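Local coordinates for protein catechol O-methyltransferase (Niastella koreensis, PDB 7CVW) that catalyses the magnesium-dependent transfer of a methyl group from S-adenosyl-L-methionine to catechol-like substrates, yielding both meta- and para-methylated products, at residues A[151-156]-A[196-201]; A[162-167]-A[187-192]. All coordinates share one frame; numbering follows the deposited sequence.

Overall arrangement
Contacts 1 and 2 each bring a helix and a strand of the same mixed sheet together in a Rossmann-like methyltransferase, and their centres lie about 12 Å apart. Contact 2, wholly buried, sets helix 181-195 against the end of strand 160-165 beside the magnesium site; contact 1, partly buried and away from that site, brings helix 145-154 to the start of strand 199-206, the next element after helix 181-195. Their chemistry differs accordingly: contact 1 is a sparse, largely aliphatic meeting with no hydrogen bond across it, whereas contact 2 combines aromatic packing with an amide-to-carbonyl bond. Ile-162 CD1 links them, touching Leu-153 CD2 at 3.9 Å. Both contacts also reach the second subunit.

Contact 1 of 2, residues A[151-156]-A[196-201]; sequences WALRLS and NTAVDA
The flat amide of Asn-196 meets Leu-153 through its nitrogen: ND2 lies 3.9 Å from the Leu-153 methyl CD1, and the two side chains approach from opposite directions. Its oxygen is turned back to its own chain. OD1 accepts from the backbone N of Ala-198 at 2.8 Å, with the donor tilted 32° from the carbonyl plane, and so closes an Asx turn; ND2 has a hydrogen-bond partner elsewhere, so both ends of the amide are occupied although neither bonds across the contact. A second flat group, the peptide carbonyl of Ala-152, is gripped from both faces as helix 145-154 ends: Ser-156 OG reaches Ala-152 O at 2.7 Å from above one face, and the backbone N of Leu-155 comes from the other. Both segments belong to the Rossmann-like fold of class I methyltransferases. Helix 145-154 is the crossover between strands 133-138 and 160-165, parallel neighbours in the sheet, while the Asx turn leads from helix 181-195 into strand 199-206, one of the two outermost strands of the sheet within the chain, in the order 3-2-1-4-5-7-6. Leu-153 spans the distance between them and contributes more than half of the 112 Å² buried. With CG lying anti to the carbonyl carbon (chi1 -71°) and CD1 extending the chain, its two methyls part. CD1 also approaches Ala-198 CB at 4.3 Å, whereas CD2 touches Val-199 CG1 at 3.9 Å, the leucine and valine side chains crossing at about a right angle. Val-220 of strand 213-220 adds a further apolar partner for Leu-153. Beyond the valine, strand 199-206 meets the second subunit, where Asp-200 OD2 is hydrogen-bonded to Gln-54 NE2 of the second subunit and Ala-201 O to Lys-47 NZ, also of the second subunit.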
loop_
_atom_site.group_PDB
_atom_site.type_symbol
_atom_site.label_atom_id
_atom_site.label_comp_id
_atom_site.label_asym_id
_atom_site.label_seq_id
_atom_site.Cartn_x
_atom_site.Cartn_y
_atom_site.Cartn_z
ATOM N N TRP A 151 6.448 15.644 14.958
ATOM C CA TRP A 151 5.717 15.235 16.177
ATOM C C TRP A 151 5.366 13.755 16.107
ATOM O O TRP A 151 5.514 13.045 17.103
ATOM C CB TRP A 151 4.477 16.109 16.351
ATOM C CG TRP A 151 4.774 17.479 16.879
ATOM C CD1 TRP A 151 4.690 18.654 16.206
ATOM C CD2 TRP A 151 5.257 17.808 18.195
ATOM N NE1 TRP A 151 5.058 19.696 17.017
ATOM C CE2 TRP A 151 5.413 19.208 18.238
ATOM C CE3 TRP A 151 5.556 17.058 19.337
ATOM C CZ2 TRP A 151 5.861 19.886 19.369
ATOM C CZ3 TRP A 151 5.991 17.725 20.463
ATOM C CH2 TRP A 151 6.153 19.115 20.470
ATOM N N ALA A 152 4.950 13.266 14.947
ATOM C CA ALA A 152 4.611 11.841 14.760
ATOM C C ALA A 152 5.833 10.990 15.133
ATOM O O ALA A 152 5.667 9.971 15.841
ATOM C CB ALA A 152 4.134 11.592 13.353
ATOM N N LEU A 153 7.039 11.390 14.740
ATOM C CA LEU A 153 8.256 10.597 15.080
ATOM C C LEU A 153 8.454 10.552 16.599
ATOM O O LEU A 153 8.848 9.499 17.129
ATOM C CB LEU A 153 9.462 11.220 14.377
ATOM C CG LEU A 153 9.485 11.035 12.864
ATOM C CD1 LEU A 153 10.689 11.761 12.268
ATOM C CD2 LEU A 153 9.538 9.574 12.496
ATOM N N ARG A 154 8.179 11.650 17.289
ATOM C CA ARG A 154 8.282 11.703 18.770
ATOM C C ARG A 154 7.282 10.724 19.405
ATOM O O ARG A 154 7.485 10.347 20.548
ATOM C CB ARG A 154 8.056 13.136 19.245
ATOM C CG ARG A 154 9.248 14.055 19.032
ATOM C CD ARG A 154 10.016 14.208 20.331
ATOM N NE ARG A 154 9.752 15.511 20.923
ATOM C CZ ARG A 154 9.733 15.775 22.225
ATOM N NH1 ARG A 154 9.925 14.815 23.118
ATOM N NH2 ARG A 154 9.496 17.010 22.625
ATOM N N LEU A 155 6.208 10.355 18.709
ATOM C CA LEU A 155 5.117 9.505 19.235
ATOM C C LEU A 155 5.176 8.109 18.593
ATOM O O LEU A 155 4.179 7.381 18.707
ATOM C CB LEU A 155 3.793 10.214 18.938
ATOM C CG LEU A 155 3.582 11.490 19.749
ATOM C CD1 LEU A 155 2.432 12.297 19.184
ATOM C CD2 LEU A 155 3.360 11.144 21.221
ATOM N N SER A 156 6.318 7.740 18.006
ATOM C CA SER A 156 6.483 6.486 17.230
ATOM C C SER A 156 7.342 5.506 18.015
ATOM O O SER A 156 8.042 5.944 18.953
ATOM C CB SER A 156 7.096 6.751 15.871
ATOM O OG SER A 156 6.163 7.418 15.017
ATOM N N ASN A 196 14.770 12.622 4.999
ATOM C CA ASN A 196 14.626 12.095 6.371
ATOM C C ASN A 196 15.350 10.755 6.489
ATOM O O ASN A 196 14.977 9.820 5.761
ATOM C CB ASN A 196 13.146 12.000 6.740
ATOM C CG ASN A 196 12.953 11.787 8.214
ATOM O OD1 ASN A 196 13.247 10.703 8.717
ATOM N ND2 ASN A 196 12.370 12.767 8.879
ATOM N N THR A 197 16.277 10.641 7.441
ATOM C CA THR A 197 17.079 9.420 7.681
ATOM C C THR A 197 16.443 8.564 8.778
ATOM O O THR A 197 17.010 7.497 9.031
ATOM C CB THR A 197 18.516 9.785 8.064
ATOM O OG1 THR A 197 18.433 10.579 9.239
ATOM C CG2 THR A 197 19.214 10.567 6.978
ATOM N N ALA A 198 15.332 8.985 9.405
ATOM C CA ALA A 198 14.693 8.239 10.516
ATOM C C ALA A 198 13.687 7.227 9.958
ATOM O O ALA A 198 13.167 6.443 10.740
ATOM C CB ALA A 198 14.007 9.192 11.464
ATOM N N VAL A 199 13.339 7.312 8.671
ATOM C CA VAL A 199 12.266 6.456 8.092
ATOM C C VAL A 199 12.713 5.894 6.741
ATOM O O VAL A 199 13.604 6.498 6.084
ATOM C CB VAL A 199 10.932 7.204 7.897
ATOM C CG1 VAL A 199 10.397 7.778 9.193
ATOM C CG2 VAL A 199 11.017 8.274 6.813
ATOM N N ASP A 200 12.071 4.789 6.349
ATOM C CA ASP A 200 12.041 4.249 4.969
ATOM C C ASP A 200 10.674 4.601 4.386
ATOM O O ASP A 200 9.653 4.351 5.071
ATOM C CB ASP A 200 12.253 2.740 4.978
ATOM C CG ASP A 200 13.617 2.343 5.532
ATOM O OD1 ASP A 200 14.597 2.977 5.133
ATOM O OD2 ASP A 200 13.685 1.407 6.354
ATOM N N ALA A 201 10.620 5.223 3.217
ATOM C CA ALA A 201 9.337 5.777 2.742
ATOM C C ALA A 201 9.178 5.695 1.230
ATOM O O ALA A 201 10.178 5.581 0.491
ATOM C CB ALA A 201 9.209 7.212 3.194
#

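Contact 2 of 2, residues A[162-167]-A[187-192]; sequences IVADNV and RRFNAM. With MG (magnesium ion), chain C.
Val-167 and Asn-190 bring the two backbones closest, their CA atoms 7.2 Å apart, where the chain leaves strand 160-165 and passes helix 181-195. From Asn-190 a single hydrogen bond crosses: ND2 donates to Val-167 O at 2.9 Å, nearly straight at 162°, and lies in the carbonyl plane while the acceptor lies in the amide plane. The same amide sets OD1 against Val-167 CB at 3.5 Å, and its ND2 also bonds to Tyr-12 OH of the second subunit. Phe-189, the residue before it in the helix, holds CG anti to the backbone N (chi1 170°), which carries its ring in to the strand. There CZ meets Ala-164 CB at 3.6 Å and CD2 meets Val-167 CG1 at 3.9 Å, both approaches oblique to the ring. In sequence, Asp-165 and Asn-166 lie between Ala-164 and Val-167; their OD2 and OD1 each bind the magnesium ion at 2.4 Å, with Asp-139 and two waters as further ligands. Phenylalanine packing and a well-aligned amide bond thus contact the residues that flank the metal ligands in sequence, consistent with a second-shell role in positioning them.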
loop_
_atom_site.group_PDB
_atom_site.type_symbol
_atom_site.label_atom_id
_atom_site.label_comp_id
_atom_site.label_asym_id
_atom_site.label_seq_id
_atom_site.Cartn_x
_atom_site.Cartn_y
_atom_site.Cartn_z
ATOM N N ILE A 162 3.674 5.525 9.326
ATOM C CA ILE A 162 3.107 6.886 9.210
ATOM C C ILE A 162 2.626 7.028 7.776
ATOM O O ILE A 162 3.395 6.766 6.840
ATOM C CB ILE A 162 4.117 7.983 9.584
ATOM C CG1 ILE A 162 4.689 7.747 10.975
ATOM C CG2 ILE A 162 3.447 9.346 9.483
ATOM C CD1 ILE A 162 5.924 8.545 11.292
ATOM N N VAL A 163 1.356 7.378 7.630
ATOM C CA VAL A 163 0.691 7.587 6.322
ATOM C C VAL A 163 0.266 9.045 6.261
ATOM O O VAL A 163 -0.313 9.528 7.256
ATOM C CB VAL A 163 -0.528 6.664 6.173
ATOM C CG1 VAL A 163 -1.224 6.888 4.841
ATOM C CG2 VAL A 163 -0.140 5.218 6.348
ATOM N N ALA A 164 0.540 9.727 5.163
ATOM C CA ALA A 164 0.128 11.131 4.975
ATOM C C ALA A 164 -0.684 11.220 3.692
ATOM O O ALA A 164 -0.158 10.826 2.637
ATOM C CB ALA A 164 1.324 12.062 4.923
ATOM N N ASP A 165 -1.920 11.705 3.763
ATOM C CA ASP A 165 -2.794 11.773 2.570
ATOM C C ASP A 165 -2.564 13.080 1.803
ATOM O O ASP A 165 -2.154 14.086 2.408
ATOM C CB ASP A 165 -4.267 11.626 2.966
ATOM C CG ASP A 165 -5.218 11.316 1.832
ATOM O OD1 ASP A 165 -4.753 10.733 0.837
ATOM O OD2 ASP A 165 -6.436 11.638 1.963
ATOM N N ASN A 166 -2.885 13.069 0.502
ATOM C CA ASN A 166 -3.008 14.313 -0.314
ATOM C C ASN A 166 -1.636 14.956 -0.545
ATOM O O ASN A 166 -1.491 16.184 -0.394
ATOM C CB ASN A 166 -3.967 15.325 0.320
ATOM C CG ASN A 166 -5.308 14.717 0.692
ATOM O OD1 ASN A 166 -5.661 14.700 1.869
ATOM N ND2 ASN A 166 -6.043 14.205 -0.285
ATOM N N VAL A 167 -0.650 14.168 -0.971
ATOM C CA VAL A 167 0.735 14.681 -1.169
ATOM C C VAL A 167 1.087 14.829 -2.659
ATOM O O VAL A 167 2.234 15.206 -2.898
ATOM C CB VAL A 167 1.765 13.826 -0.416
ATOM C CG1 VAL A 167 1.519 13.865 1.089
ATOM C CG2 VAL A 167 1.836 12.414 -0.957
ATOM N N ARG A 187 4.581 19.807 -1.181
ATOM C CA ARG A 187 5.958 19.866 -1.735
ATOM C C ARG A 187 6.952 19.893 -0.589
ATOM O O ARG A 187 7.977 19.239 -0.682
ATOM C CB ARG A 187 6.197 21.075 -2.639
ATOM C CG ARG A 187 5.567 20.942 -4.020
ATOM C CD ARG A 187 5.736 22.210 -4.865
ATOM N NE ARG A 187 7.116 22.681 -4.813
ATOM C CZ ARG A 187 8.142 22.155 -5.476
ATOM N NH1 ARG A 187 7.981 21.147 -6.321
ATOM N NH2 ARG A 187 9.352 22.655 -5.301
ATOM N N ARG A 188 6.693 20.682 0.449
ATOM C CA ARG A 188 7.656 20.863 1.553
ATOM C C ARG A 188 7.745 19.551 2.337
ATOM O O ARG A 188 8.843 19.134 2.696
ATOM C CB ARG A 188 7.251 22.050 2.429
ATOM C CG ARG A 188 8.315 22.435 3.438
ATOM C CD ARG A 188 8.084 23.814 4.019
ATOM N NE ARG A 188 6.898 23.826 4.852
ATOM C CZ ARG A 188 6.880 23.509 6.147
ATOM N NH1 ARG A 188 8.002 23.248 6.810
ATOM N NH2 ARG A 188 5.721 23.503 6.790
ATOM N N PHE A 189 6.599 18.912 2.603
ATOM C CA PHE A 189 6.543 17.604 3.294
ATOM C C PHE A 189 7.325 16.571 2.476
ATOM O O PHE A 189 8.027 15.744 3.040
ATOM C CB PHE A 189 5.080 17.198 3.500
ATOM C CG PHE A 189 4.925 15.782 3.972
ATOM C CD1 PHE A 189 5.038 15.481 5.315
ATOM C CD2 PHE A 189 4.723 14.748 3.060
ATOM C CE1 PHE A 189 4.918 14.173 5.749
ATOM C CE2 PHE A 189 4.624 13.440 3.504
ATOM C CZ PHE A 189 4.708 13.163 4.841
ATOM N N ASN A 190 7.114 16.535 1.168
ATOM C CA ASN A 190 7.753 15.509 0.292
ATOM C C ASN A 190 9.270 15.721 0.318
ATOM O O ASN A 190 10.043 14.728 0.366
ATOM C CB ASN A 190 7.182 15.566 -1.125
ATOM C CG ASN A 190 5.749 15.082 -1.216
ATOM O OD1 ASN A 190 5.241 14.456 -0.283
ATOM N ND2 ASN A 190 5.092 15.422 -2.314
ATOM N N ALA A 191 9.715 16.972 0.244
ATOM C CA ALA A 191 11.163 17.301 0.345
ATOM C C ALA A 191 11.721 16.815 1.684
ATOM O O ALA A 191 12.826 16.254 1.718
ATOM C CB ALA A 191 11.397 18.780 0.176
ATOM N N MET A 192 11.008 17.078 2.774
ATOM C CA MET A 192 11.400 16.628 4.126
ATOM C C MET A 192 11.511 15.118 4.097
ATOM O O MET A 192 12.505 14.574 4.611
ATOM C CB MET A 192 10.381 17.090 5.165
ATOM C CG MET A 192 10.691 16.618 6.570
ATOM S SD MET A 192 10.133 14.930 6.899
ATOM C CE MET A 192 8.366 15.004 6.535
HETATM MG MG MG C . -7.486 13.531 2.951
HETATM O O HOH W 1 -9.548 12.350 3.135
HETATM O O HOH W 2 -8.141 15.801 3.770
#